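Local coordinates for protein 5,10-methylenetetrahydrofolate dehydrogenase (Bombyx mori, PDB 5ZF1) that probably oxidises 5,10-methylenetetrahydrofolate with NADP+ as the electron acceptor, a step of folate-dependent one-carbon metabolism, at residues Cys131-Thr136 with Lys182-Gly187. Residues are numbered along the deposited sequence; the frame is centred on the assembly and turned at random. Where two conformers were deposited one is given.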
loop_
_atom_site.group_PDB
_atom_site.type_symbol
_atom_site.label_atom_id
_atom_site.label_comp_id
_atom_site.label_asym_id
_atom_site.label_seq_id
_atom_site.Cartn_x
_atom_site.Cartn_y
_atom_site.Cartn_z
ATOM N N CYS B 131 -1.041 4.259 1.977
ATOM C CA CYS B 131 -1.344 2.846 2.114
ATOM C C CYS B 131 -1.838 2.483 3.507
ATOM O O CYS B 131 -2.520 1.468 3.660
ATOM C CB CYS B 131 -0.112 2.023 1.715
ATOM S SG CYS B 131 0.151 2.072 -0.086
ATOM N N VAL B 132 -1.567 3.307 4.508
ATOM C CA VAL B 132 -2.172 3.108 5.822
ATOM C C VAL B 132 -3.433 3.951 5.944
ATOM O O VAL B 132 -3.992 4.077 7.038
ATOM C CB VAL B 132 -1.182 3.415 6.964
ATOM C CG1 VAL B 132 0.109 2.589 6.771
ATOM C CG2 VAL B 132 -0.858 4.877 7.052
ATOM N N ASP B 133 -3.880 4.532 4.824
ATOM C CA ASP B 133 -5.185 5.203 4.731
ATOM C C ASP B 133 -5.243 6.437 5.641
ATOM O O ASP B 133 -6.222 6.664 6.349
ATOM C CB ASP B 133 -6.322 4.210 5.033
ATOM C CG ASP B 133 -7.667 4.625 4.446
ATOM O OD1 ASP B 133 -7.719 5.574 3.628
ATOM O OD2 ASP B 133 -8.681 3.975 4.813
ATOM N N LEU B 134 -4.182 7.261 5.581
ATOM C CA LEU B 134 -3.869 8.498 6.299
ATOM C C LEU B 134 -3.766 9.682 5.322
ATOM O O LEU B 134 -3.448 9.479 4.151
ATOM C CB LEU B 134 -2.539 8.322 7.041
ATOM C CG LEU B 134 -2.111 9.027 8.328
ATOM C CD1 LEU B 134 -3.117 8.855 9.429
ATOM C CD2 LEU B 134 -0.794 8.450 8.778
ATOM N N PRO B 135 -4.033 10.925 5.754
ATOM C CA PRO B 135 -3.966 12.055 4.805
ATOM C C PRO B 135 -2.557 12.255 4.261
ATOM O O PRO B 135 -1.576 12.258 5.011
ATOM C CB PRO B 135 -4.418 13.260 5.644
ATOM C CG PRO B 135 -5.135 12.688 6.811
ATOM C CD PRO B 135 -4.475 11.363 7.089
ATOM N N THR B 136 -2.453 12.446 2.951
ATOM C CA THR B 136 -1.135 12.519 2.328
ATOM C C THR B 136 -1.251 13.316 1.030
ATOM O O THR B 136 -2.306 13.880 0.719
ATOM C CB THR B 136 -0.581 11.097 2.117
ATOM O OG1 THR B 136 0.795 11.148 1.735
ATOM C CG2 THR B 136 -1.341 10.352 1.029
ATOM N N LYS B 182 -13.771 5.171 4.540
ATOM C CA LYS B 182 -14.095 6.589 4.638
ATOM C C LYS B 182 -13.807 7.133 6.031
ATOM O O LYS B 182 -13.270 8.238 6.170
ATOM C CB LYS B 182 -15.558 6.815 4.252
ATOM N N ARG B 183 -14.120 6.349 7.070
ATOM C CA ARG B 183 -14.040 6.847 8.442
ATOM C C ARG B 183 -12.627 7.269 8.814
ATOM O O ARG B 183 -12.450 8.116 9.698
ATOM C CB ARG B 183 -14.530 5.783 9.429
ATOM C CG ARG B 183 -15.566 4.837 8.869
ATOM C CD ARG B 183 -16.909 5.526 8.656
ATOM N NE ARG B 183 -17.580 5.933 9.893
ATOM C CZ ARG B 183 -18.022 5.097 10.833
ATOM N NH1 ARG B 183 -17.852 3.785 10.707
ATOM N NH2 ARG B 183 -18.638 5.575 11.908
ATOM N N HIS B 184 -11.619 6.697 8.162
ATOM C CA HIS B 184 -10.246 6.989 8.538
ATOM C C HIS B 184 -9.902 8.450 8.260
ATOM O O HIS B 184 -10.552 9.135 7.462
ATOM C CB HIS B 184 -9.283 6.050 7.811
ATOM C CG HIS B 184 -9.314 4.650 8.334
ATOM N ND1 HIS B 184 -8.454 3.666 7.897
ATOM C CD2 HIS B 184 -10.105 4.070 9.269
ATOM C CE1 HIS B 184 -8.715 2.539 8.537
ATOM N NE2 HIS B 184 -9.713 2.758 9.375
ATOM N N GLU B 185 -8.854 8.916 8.946
ATOM C CA GLU B 185 -8.452 10.320 8.885
ATOM C C GLU B 185 -8.227 10.786 7.453
ATOM O O GLU B 185 -8.465 11.958 7.132
ATOM C CB GLU B 185 -7.184 10.523 9.720
ATOM C CG GLU B 185 -6.852 11.969 10.052
ATOM C CD GLU B 185 -5.510 12.110 10.755
ATOM O OE1 GLU B 185 -5.170 11.236 11.579
ATOM O OE2 GLU B 185 -4.795 13.095 10.479
ATOM N N SER B 186 -7.763 9.886 6.577
ATOM C CA SER B 186 -7.540 10.253 5.179
ATOM C C SER B 186 -8.808 10.807 4.543
ATOM O O SER B 186 -8.765 11.816 3.826
ATOM C CB SER B 186 -7.040 9.040 4.394
ATOM O OG SER B 186 -6.417 9.427 3.184
ATOM N N GLY B 187 -9.947 10.167 4.799
ATOM C CA GLY B 187 -11.204 10.597 4.226
ATOM C C GLY B 187 -11.390 10.281 2.758
ATOM O O GLY B 187 -12.471 10.542 2.221
HETATM O O HOH W 1 -6.455 7.529 1.546
#
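Ser186 approaches Leu134 through a polar link: its OG, anti to the backbone N (chi1 -161°), can give a weak hydrogen bond to Leu134 O at 3.1 Å, not settled because the same proton has a second acceptor within reach. A water gives a hydrogen to Asp133 OD1 over 3.1 Å and lies very close to Ser186 OG, a link too short to be trusted in detail. Serine suits this place because its short arm sets a hydroxyl beside the Leu134 carbonyl while its CB packs 3.2 Å from Asp133 O.

Aspartate brings two oxygens that serve different partners: besides OD1 with its water, Asp133 OD2 accepts a hydrogen bond from Asp181 N and lies 3.1 Å from His184 ND1. The two side chains cross at about a right angle, carboxylate and ring planes 52° apart, and the flat imidazole meets Asp133 CB at its edge. An alanine at Asp133 would probably leave Asp181 N without this acceptor and the water less firmly placed.

Van der Waals packing falls to Pro135, whose compact ring brings CG to 3.4 Å from Glu185 O and CD to 3.8 Å from Ser186 CA. In one of its two conformers the Glu185 chain also lies against this ring.

Asp133, at positive phi, is the C-prime residue of the Schellman motif ending helix 124-131. The contact joins, at the surface of the NAD(P)-binding region, the turn leading toward helix 140-151 to the loop between helix 171-178 and strand 193-197, with Leu134 also packing on Arg107 of the second subunit.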